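Local structure of PpBBE-like 1 D396N (Physcomitrella patens subsp. patens, 6EO5) at residues Thr12-Cys17 with Lys68-Gly73; Lys226-Asp231 with Val264-Gly269; Phe236-Ser241 with Ser288-Pro293. The protein probably oxidises cellobiose as a flavin-dependent enzyme of the berberine bridge enzyme family, with FAD bound in the VAO-type fold. All coordinates share one frame; numbering follows the deposited sequence.

Contact 1 of 3, residues Thr12-Cys17 with Lys68-Gly73; sequences TTLKQC and KQVGVG
Cys17 and Gln69 meet beside a disulfide: the sulfur of Cys17, already bonded to Cys66 one helical turn before Val70, also has Gln69 NE2 as a loose neighbour, with SG and NE2 4.4 Å apart. The covalent link thus ties the start of helix 14-21 to the last turns of helix 57-70. Gln69 reaches across from its own helix: CG is anti to the backbone N (chi1 -151°) and the chain beyond it is extended; at its end NE2 lies 3.3 Å from Thr12 OG1, and the two side chains cross obliquely at the exposed border of the contact. Deeper in, Val70 turns its CG2 branch to the beginning of the other helix. That methyl lies 4.0 Å from Leu14 CD1, the two side chains meeting at about a right angle, and it also touches the backbone of Thr12 and Thr13. The same CD1 of Leu14 has Val72 CG2 on a looser approach of 4.4 Å. The helix that carries Leu14 and Cys17 is started by a capping box: Thr13 N donates to Gln16 OE1 over 3.2 Å, the donor standing above the plane of the amide carbonyl, while Gln16 N returns a weak bond to Thr13 OG1. Gly71, the first residue past the other helix, has positive phi, and from it the chain runs on to strand 74-77. Phe27, following strand 24-26, packs on Leu14, and Ser49, just before strand 50-53, touches Val72, while Gly73 bonds through its backbone to Leu95 of the neighbouring strand 95-98; the paired helix ends therefore sit against the mixed four-stranded sheet of the FAD-binding region.

Contact 2 of 3, residues Lys226-Asp231 with Val264-Gly269; sequences KYRWND and VSWLEG
Tyr227 and Leu267, like Trp229 and Ser265, are hydrogen-bonded pairs of two neighbouring antiparallel strands, whose axes approach to 4.6 Å and whose directions differ by 178°. Each pair exchanges two backbone bonds; the shortest, Trp229 N to Ser265 O, is 2.8 Å. Lys226, Arg228 and Asn230 stand opposite Glu268, Trp266 and Val264 in the non-hydrogen-bonded pairs. On this face the extended Lys226 chain crosses over the indole of Trp266: CE lies 3.5 Å from the centroid of the five-membered ring and NZ 3.5 Å from that of the six-membered ring, a CH-pi contact continued by a cation-pi one. NZ also makes a long salt bridge of 3.8 Å to Glu268 OE1, while OE2 of that carboxylate bonds to His224. Trp266 CZ3 sits over the centre of the Arg228 guanidinium, the two planes 47° apart. The other face carries Tyr227, Trp229, Ser265 and Leu267. Here Ser265 O lies at the edge of the Trp229 ring, and Tyr227 OH bonds to Glu297. Helices 235-246 and 279-288 cover this second face, a layering of helices on an antiparallel sheet that fits the substrate-binding domain of VAO-family flavoenzymes.

Contact 3 of 3, residues Phe236-Ser241 with Ser288-Pro293; sequences FKNFKS and SAAPNP
Asn238 holds Ala290 by a single hydrogen bond from its side chain to the loop backbone: Ala290 N donates to OD1 of Asn238 over 3.0 Å, nearly straight at 165°, the donor tilted 19° from the plane of the side-chain carbonyl. CG stands anti to the carbonyl carbon (chi1 -62°), and from there OD1 reaches the loop although CB is not aimed at it; OD1 also touches the methyls of Ala289 and Ala290. ND2 turns to Ser265 OG, so both ends of the amide are engaged. This joins helix 235-246 to the connection between helix 279-288 and strand 294-300, on the helical layer covering the seven-stranded antiparallel sheet. An alanine here would probably leave Ala290 N without its acceptor and Ser265 OG without this partner. One turn on, Ser241 OG lies 3.3 Å from Ser288 CB and bonds to Phe285 O. Lys237 meets the backbone of the same loop: its chain is extended as far as CE, which comes within 3.3 Å of Ser288 O and 3.5 Å of Ala289 O, and then bends at its last bond, while CD passes Ala290 CA at 4.0 Å.

Contacts 2 and 3 adjoin, their centres about 9 Å apart, and alternate along the chain: strand 222-230 runs on into helix 235-246, and the strand and loop they meet follow in the same order. Trp229 joins them, its NE1 reaching Pro291 O at 3.3 Å while Asn238 packs on the Trp229 ring; a probable hydrogen bond between Asn238 ND2 and Ser265 OG, 3.2 Å apart, makes a second tie. Contact 1 lies on the opposite side of the chain's centre, its centre about 52 Å from that of contact 2 and 59 Å from that of contact 3. Contact 2 comes within about 10 Å of the bound FAD, measured from the side chain of Glu268.

Contact 1 of 3, residues Thr12-Cys17 with Lys68-Gly73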
loop_
_atom_site.group_PDB
_atom_site.type_symbol
_atom_site.label_atom_id
_atom_site.label_comp_id
_atom_site.label_asym_id
_atom_site.label_seq_id
_atom_site.Cartn_x
_atom_site.Cartn_y
_atom_site.Cartn_z
ATOM N N THR A 12 -38.481 -4.761 3.708
ATOM C CA THR A 12 -38.052 -3.505 3.090
ATOM C C THR A 12 -36.718 -3.665 2.339
ATOM O O THR A 12 -35.868 -4.475 2.721
ATOM C CB THR A 12 -37.925 -2.376 4.139
ATOM O OG1 THR A 12 -36.960 -2.741 5.136
ATOM C CG2 THR A 12 -39.271 -2.124 4.806
ATOM N N THR A 13 -36.544 -2.885 1.273
ATOM C CA THR A 13 -35.418 -3.047 0.369
ATOM C C THR A 13 -34.222 -2.200 0.809
ATOM O O THR A 13 -34.291 -1.403 1.751
ATOM C CB THR A 13 -35.826 -2.690 -1.062
ATOM O OG1 THR A 13 -36.278 -1.334 -1.110
ATOM C CG2 THR A 13 -36.938 -3.611 -1.540
ATOM N N LEU A 14 -33.104 -2.391 0.101
ATOM C CA LEU A 14 -31.894 -1.639 0.419
ATOM C C LEU A 14 -32.038 -0.173 0.031
ATOM O O LEU A 14 -31.575 0.707 0.765
ATOM C CB LEU A 14 -30.685 -2.271 -0.274
ATOM C CG LEU A 14 -29.281 -1.797 0.124
ATOM C CD1 LEU A 14 -28.924 -2.133 1.577
ATOM C CD2 LEU A 14 -28.267 -2.386 -0.824
ATOM N N LYS A 15 -32.666 0.111 -1.120
ATOM C CA LYS A 15 -32.954 1.497 -1.492
ATOM C C LYS A 15 -33.722 2.196 -0.383
ATOM O O LYS A 15 -33.366 3.299 0.044
ATOM C CB LYS A 15 -33.761 1.569 -2.794
ATOM C CG LYS A 15 -33.005 1.190 -4.045
ATOM C CD LYS A 15 -33.796 1.472 -5.325
ATOM C CE LYS A 15 -33.258 0.628 -6.489
ATOM N NZ LYS A 15 -33.848 0.983 -7.812
ATOM N N GLN A 16 -34.786 1.559 0.100
ATOM C CA GLN A 16 -35.593 2.165 1.150
ATOM C C GLN A 16 -34.777 2.370 2.420
ATOM O O GLN A 16 -34.800 3.451 3.024
ATOM C CB GLN A 16 -36.816 1.292 1.421
ATOM C CG GLN A 16 -37.711 1.139 0.221
ATOM C CD GLN A 16 -38.907 0.267 0.501
ATOM O OE1 GLN A 16 -38.851 -0.638 1.346
ATOM N NE2 GLN A 16 -40.011 0.538 -0.198
ATOM N N CYS A 17 -34.034 1.341 2.834
ATOM C CA CYS A 17 -33.289 1.430 4.083
ATOM C C CYS A 17 -32.250 2.546 4.026
ATOM O O CYS A 17 -32.232 3.437 4.883
ATOM C CB CYS A 17 -32.637 0.087 4.399
ATOM S SG CYS A 17 -31.991 0.024 6.081
ATOM N N LYS A 68 -26.814 -5.244 7.346
ATOM C CA LYS A 68 -27.172 -6.346 8.232
ATOM C C LYS A 68 -28.642 -6.718 8.080
ATOM O O LYS A 68 -29.000 -7.899 8.137
ATOM C CB LYS A 68 -26.862 -5.971 9.681
ATOM C CG LYS A 68 -25.389 -5.859 9.991
ATOM C CD LYS A 68 -25.144 -5.721 11.480
ATOM C CE LYS A 68 -25.498 -4.336 11.982
ATOM N NZ LYS A 68 -25.480 -4.300 13.471
ATOM N N GLN A 69 -29.504 -5.719 7.871
ATOM C CA GLN A 69 -30.941 -5.961 7.818
ATOM C C GLN A 69 -31.349 -6.626 6.508
ATOM O O GLN A 69 -32.155 -7.561 6.505
ATOM C CB GLN A 69 -31.684 -4.645 8.007
ATOM C CG GLN A 69 -33.041 -4.778 8.645
ATOM C CD GLN A 69 -33.869 -3.535 8.436
ATOM O OE1 GLN A 69 -33.932 -2.663 9.306
ATOM N NE2 GLN A 69 -34.497 -3.432 7.264
ATOM N N VAL A 70 -30.818 -6.142 5.381
ATOM C CA VAL A 70 -31.118 -6.745 4.081
ATOM C C VAL A 70 -30.309 -8.023 3.846
ATOM O O VAL A 70 -30.665 -8.831 2.974
ATOM C CB VAL A 70 -30.888 -5.708 2.964
ATOM C CG1 VAL A 70 -31.264 -6.254 1.594
ATOM C CG2 VAL A 70 -31.697 -4.449 3.242
ATOM N N GLY A 71 -29.256 -8.253 4.626
ATOM C CA GLY A 71 -28.469 -9.462 4.468
ATOM C C GLY A 71 -27.485 -9.438 3.316
ATOM O O GLY A 71 -27.270 -10.474 2.673
ATOM N N VAL A 72 -26.885 -8.277 3.025
ATOM C CA VAL A 72 -25.836 -8.161 2.019
ATOM C C VAL A 72 -24.493 -8.013 2.718
ATOM O O VAL A 72 -24.405 -7.689 3.906
ATOM C CB VAL A 72 -26.067 -6.979 1.045
ATOM C CG1 VAL A 72 -27.132 -7.310 0.023
ATOM C CG2 VAL A 72 -26.446 -5.731 1.815
ATOM N N GLY A 73 -23.430 -8.261 1.970
ATOM C CA GLY A 73 -22.105 -7.952 2.454
ATOM C C GLY A 73 -21.812 -6.468 2.330
ATOM O O GLY A 73 -22.507 -5.724 1.634
#

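Contact 2 of 3, residues Lys226-Asp231 with Val264-Gly269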
loop_
_atom_site.group_PDB
_atom_site.type_symbol
_atom_site.label_atom_id
_atom_site.label_comp_id
_atom_site.label_asym_id
_atom_site.label_seq_id
_atom_site.Cartn_x
_atom_site.Cartn_y
_atom_site.Cartn_z
ATOM N N LYS A 226 18.360 8.646 -9.509
ATOM C CA LYS A 226 17.905 7.494 -10.269
ATOM C C LYS A 226 18.986 7.133 -11.277
ATOM O O LYS A 226 19.437 7.987 -12.049
ATOM C CB LYS A 226 16.572 7.782 -10.957
ATOM C CG LYS A 226 15.996 6.622 -11.758
ATOM C CD LYS A 226 14.497 6.806 -11.960
ATOM C CE LYS A 226 13.923 5.771 -12.917
ATOM N NZ LYS A 226 12.435 5.822 -12.951
ATOM N N TYR A 227 19.425 5.877 -11.237
ATOM C CA TYR A 227 20.428 5.352 -12.155
ATOM C C TYR A 227 19.771 4.237 -12.950
ATOM O O TYR A 227 19.277 3.266 -12.368
ATOM C CB TYR A 227 21.666 4.849 -11.402
ATOM C CG TYR A 227 22.185 5.849 -10.392
ATOM C CD1 TYR A 227 22.805 7.027 -10.803
ATOM C CD2 TYR A 227 22.032 5.635 -9.030
ATOM C CE1 TYR A 227 23.265 7.952 -9.886
ATOM C CE2 TYR A 227 22.494 6.559 -8.103
ATOM C CZ TYR A 227 23.112 7.718 -8.541
ATOM O OH TYR A 227 23.578 8.640 -7.631
ATOM N N ARG A 228 19.783 4.371 -14.277
ATOM C CA ARG A 228 18.944 3.586 -15.169
ATOM C C ARG A 228 19.794 2.933 -16.256
ATOM O O ARG A 228 20.789 3.510 -16.704
ATOM C CB ARG A 228 17.868 4.506 -15.774
ATOM C CG ARG A 228 16.866 3.827 -16.630
ATOM C CD ARG A 228 15.640 4.705 -16.836
ATOM N NE ARG A 228 14.696 4.029 -17.734
ATOM C CZ ARG A 228 13.428 4.389 -17.908
ATOM N NH1 ARG A 228 12.924 5.424 -17.232
ATOM N NH2 ARG A 228 12.663 3.701 -18.754
ATOM N N TRP A 229 19.411 1.720 -16.664
ATOM C CA TRP A 229 20.065 0.983 -17.745
ATOM C C TRP A 229 19.015 0.331 -18.633
ATOM O O TRP A 229 17.873 0.111 -18.224
ATOM C CB TRP A 229 20.977 -0.147 -17.258
ATOM C CG TRP A 229 22.217 0.214 -16.532
ATOM C CD1 TRP A 229 23.489 0.241 -17.041
ATOM C CD2 TRP A 229 22.336 0.522 -15.138
ATOM N NE1 TRP A 229 24.383 0.574 -16.054
ATOM C CE2 TRP A 229 23.704 0.751 -14.877
ATOM C CE3 TRP A 229 21.419 0.642 -14.090
ATOM C CZ2 TRP A 229 24.175 1.085 -13.614
ATOM C CZ3 TRP A 229 21.888 0.979 -12.837
ATOM C CH2 TRP A 229 23.256 1.200 -12.609
ATOM N N ASN A 230 19.433 -0.024 -19.849
ATOM C CA ASN A 230 18.570 -0.715 -20.798
ATOM C C ASN A 230 19.453 -1.718 -21.533
ATOM O O ASN A 230 19.945 -1.463 -22.632
ATOM C CB ASN A 230 17.880 0.240 -21.757
ATOM C CG ASN A 230 16.853 -0.468 -22.639
ATOM O OD1 ASN A 230 16.453 -1.610 -22.370
ATOM N ND2 ASN A 230 16.421 0.207 -23.694
ATOM N N ASP A 231 19.639 -2.873 -20.906
ATOM C CA ASP A 231 20.581 -3.877 -21.368
ATOM C C ASP A 231 20.300 -5.171 -20.615
ATOM O O ASP A 231 20.542 -5.253 -19.407
ATOM C CB ASP A 231 22.014 -3.398 -21.135
ATOM C CG ASP A 231 23.057 -4.294 -21.784
ATOM O OD1 ASP A 231 22.743 -5.444 -22.170
ATOM O OD2 ASP A 231 24.219 -3.836 -21.893
ATOM N N VAL A 264 15.189 -3.235 -19.092
ATOM C CA VAL A 264 15.358 -2.047 -18.264
ATOM C C VAL A 264 15.632 -2.458 -16.823
ATOM O O VAL A 264 15.062 -3.438 -16.319
ATOM C CB VAL A 264 14.112 -1.152 -18.362
ATOM C CG1 VAL A 264 14.246 0.067 -17.460
ATOM C CG2 VAL A 264 13.880 -0.735 -19.800
ATOM N N SER A 265 16.522 -1.723 -16.157
ATOM C CA SER A 265 16.699 -1.835 -14.713
ATOM C C SER A 265 17.158 -0.491 -14.162
ATOM O O SER A 265 17.831 0.280 -14.855
ATOM C CB SER A 265 17.705 -2.931 -14.333
ATOM O OG SER A 265 19.006 -2.608 -14.787
ATOM N N TRP A 266 16.792 -0.209 -12.910
ATOM C CA TRP A 266 17.238 1.045 -12.315
ATOM C C TRP A 266 17.248 0.950 -10.797
ATOM O O TRP A 266 16.621 0.073 -10.200
ATOM C CB TRP A 266 16.379 2.237 -12.771
ATOM C CG TRP A 266 14.944 2.315 -12.262
ATOM C CD1 TRP A 266 14.524 2.461 -10.961
ATOM C CD2 TRP A 266 13.750 2.327 -13.067
ATOM N NE1 TRP A 266 13.146 2.532 -10.912
ATOM C CE2 TRP A 266 12.652 2.458 -12.191
ATOM C CE3 TRP A 266 13.506 2.245 -14.447
ATOM C CZ2 TRP A 266 11.338 2.496 -12.650
ATOM C CZ3 TRP A 266 12.198 2.288 -14.896
ATOM C CH2 TRP A 266 11.135 2.409 -14.002
ATOM N N LEU A 267 17.998 1.862 -10.187
ATOM C CA LEU A 267 17.915 2.137 -8.762
ATOM C C LEU A 267 17.382 3.550 -8.622
ATOM O O LEU A 267 17.939 4.477 -9.210
ATOM C CB LEU A 267 19.274 2.005 -8.077
ATOM C CG LEU A 267 19.291 2.402 -6.603
ATOM C CD1 LEU A 267 18.350 1.517 -5.800
ATOM C CD2 LEU A 267 20.696 2.341 -6.039
ATOM N N GLU A 268 16.290 3.710 -7.885
ATOM C CA GLU A 268 15.716 5.020 -7.622
ATOM C C GLU A 268 15.629 5.247 -6.118
ATOM O O GLU A 268 15.330 4.318 -5.362
ATOM C CB GLU A 268 14.336 5.162 -8.264
ATOM C CG GLU A 268 13.768 6.557 -8.094
ATOM C CD GLU A 268 12.410 6.746 -8.736
ATOM O OE1 GLU A 268 11.805 5.729 -9.157
ATOM O OE2 GLU A 268 11.956 7.921 -8.811
ATOM N N GLY A 269 15.892 6.479 -5.676
ATOM C CA GLY A 269 15.901 6.719 -4.245
ATOM C C GLY A 269 15.791 8.179 -3.864
ATOM O O GLY A 269 15.962 9.085 -4.679
HETATM O O HOH W 1 19.408 -3.460 -17.507
#

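Contact 3 of 3, residues Phe236-Ser241 with Ser288-Pro293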
loop_
_atom_site.group_PDB
_atom_site.type_symbol
_atom_site.label_atom_id
_atom_site.label_comp_id
_atom_site.label_asym_id
_atom_site.label_seq_id
_atom_site.Cartn_x
_atom_site.Cartn_y
_atom_site.Cartn_z
ATOM N N PHE A 236 22.101 -9.077 -13.901
ATOM C CA PHE A 236 22.694 -9.758 -12.758
ATOM C C PHE A 236 23.635 -8.826 -12.011
ATOM O O PHE A 236 23.570 -8.705 -10.778
ATOM C CB PHE A 236 23.446 -11.009 -13.209
ATOM C CG PHE A 236 24.104 -11.739 -12.080
ATOM C CD1 PHE A 236 25.381 -11.389 -11.654
ATOM C CD2 PHE A 236 23.438 -12.756 -11.419
ATOM C CE1 PHE A 236 25.974 -12.041 -10.595
ATOM C CE2 PHE A 236 24.034 -13.418 -10.356
ATOM C CZ PHE A 236 25.301 -13.061 -9.948
ATOM N N LYS A 237 24.529 -8.166 -12.753
ATOM C CA LYS A 237 25.512 -7.289 -12.136
ATOM C C LYS A 237 24.829 -6.169 -11.361
ATOM O O LYS A 237 25.194 -5.883 -10.213
ATOM C CB LYS A 237 26.444 -6.739 -13.219
ATOM C CG LYS A 237 27.739 -6.124 -12.706
ATOM C CD LYS A 237 28.575 -5.566 -13.851
ATOM C CE LYS A 237 29.768 -4.780 -13.324
ATOM N NZ LYS A 237 30.704 -5.655 -12.564
ATOM N N ASN A 238 23.820 -5.529 -11.968
ATOM C CA ASN A 238 23.159 -4.418 -11.288
ATOM C C ASN A 238 22.411 -4.896 -10.050
ATOM O O ASN A 238 22.504 -4.270 -8.987
ATOM C CB ASN A 238 22.210 -3.679 -12.233
ATOM C CG ASN A 238 22.922 -3.047 -13.412
ATOM O OD1 ASN A 238 24.144 -3.038 -13.475
ATOM N ND2 ASN A 238 22.155 -2.509 -14.352
ATOM N N PHE A 239 21.676 -6.008 -10.153
ATOM C CA PHE A 239 20.920 -6.474 -8.994
ATOM C C PHE A 239 21.848 -6.901 -7.862
ATOM O O PHE A 239 21.597 -6.572 -6.696
ATOM C CB PHE A 239 19.972 -7.625 -9.355
ATOM C CG PHE A 239 19.040 -7.960 -8.233
ATOM C CD1 PHE A 239 17.928 -7.167 -7.990
ATOM C CD2 PHE A 239 19.325 -8.991 -7.354
ATOM C CE1 PHE A 239 17.090 -7.418 -6.929
ATOM C CE2 PHE A 239 18.481 -9.258 -6.278
ATOM C CZ PHE A 239 17.360 -8.463 -6.070
ATOM N N LYS A 240 22.925 -7.632 -8.182
ATOM C CA LYS A 240 23.878 -8.026 -7.147
ATOM C C LYS A 240 24.469 -6.807 -6.451
ATOM O O LYS A 240 24.605 -6.788 -5.221
ATOM C CB LYS A 240 24.987 -8.888 -7.746
ATOM C CG LYS A 240 25.916 -9.514 -6.724
ATOM C CD LYS A 240 26.788 -10.571 -7.395
ATOM C CE LYS A 240 27.897 -11.065 -6.478
ATOM N NZ LYS A 240 27.351 -11.180 -5.105
ATOM N N SER A 241 24.807 -5.771 -7.219
ATOM C CA SER A 241 25.356 -4.562 -6.619
ATOM C C SER A 241 24.331 -3.861 -5.738
ATOM O O SER A 241 24.685 -3.303 -4.692
ATOM C CB SER A 241 25.854 -3.619 -7.700
ATOM O OG SER A 241 26.359 -2.459 -7.085
ATOM N N SER A 288 29.984 -1.152 -8.351
ATOM C CA SER A 288 29.802 -2.546 -8.743
ATOM C C SER A 288 28.711 -2.768 -9.777
ATOM O O SER A 288 28.663 -3.852 -10.375
ATOM C CB SER A 288 29.509 -3.409 -7.520
ATOM O OG SER A 288 30.703 -3.626 -6.796
ATOM N N ALA A 289 27.836 -1.792 -10.000
ATOM C CA ALA A 289 26.903 -1.895 -11.111
ATOM C C ALA A 289 27.658 -1.772 -12.429
ATOM O O ALA A 289 28.864 -1.518 -12.469
ATOM C CB ALA A 289 25.816 -0.825 -11.025
ATOM N N ALA A 290 26.932 -1.963 -13.520
ATOM C CA ALA A 290 27.539 -1.871 -14.824
ATOM C C ALA A 290 27.900 -0.417 -15.134
ATOM O O ALA A 290 27.346 0.522 -14.548
ATOM C CB ALA A 290 26.593 -2.429 -15.875
ATOM N N PRO A 291 28.850 -0.207 -16.038
ATOM C CA PRO A 291 29.236 1.158 -16.392
ATOM C C PRO A 291 28.117 1.898 -17.105
ATOM O O PRO A 291 27.178 1.306 -17.640
ATOM C CB PRO A 291 30.440 0.951 -17.317
ATOM C CG PRO A 291 30.290 -0.461 -17.814
ATOM C CD PRO A 291 29.732 -1.203 -16.664
ATOM N N ASN A 292 28.236 3.223 -17.098
ATOM C CA ASN A 292 27.426 4.123 -17.913
ATOM C C ASN A 292 25.939 4.149 -17.591
ATOM O O ASN A 292 25.125 4.148 -18.522
ATOM C CB ASN A 292 27.570 3.772 -19.395
ATOM C CG ASN A 292 28.948 4.054 -19.913
ATOM O OD1 ASN A 292 29.551 5.080 -19.567
ATOM N ND2 ASN A 292 29.473 3.141 -20.737
ATOM N N PRO A 293 25.531 4.215 -16.331
ATOM C CA PRO A 293 24.116 4.442 -16.062
ATOM C C PRO A 293 23.692 5.822 -16.524
ATOM O O PRO A 293 24.458 6.784 -16.470
ATOM C CB PRO A 293 24.028 4.325 -14.540
ATOM C CG PRO A 293 25.346 4.796 -14.085
ATOM C CD PRO A 293 26.300 4.188 -15.077
#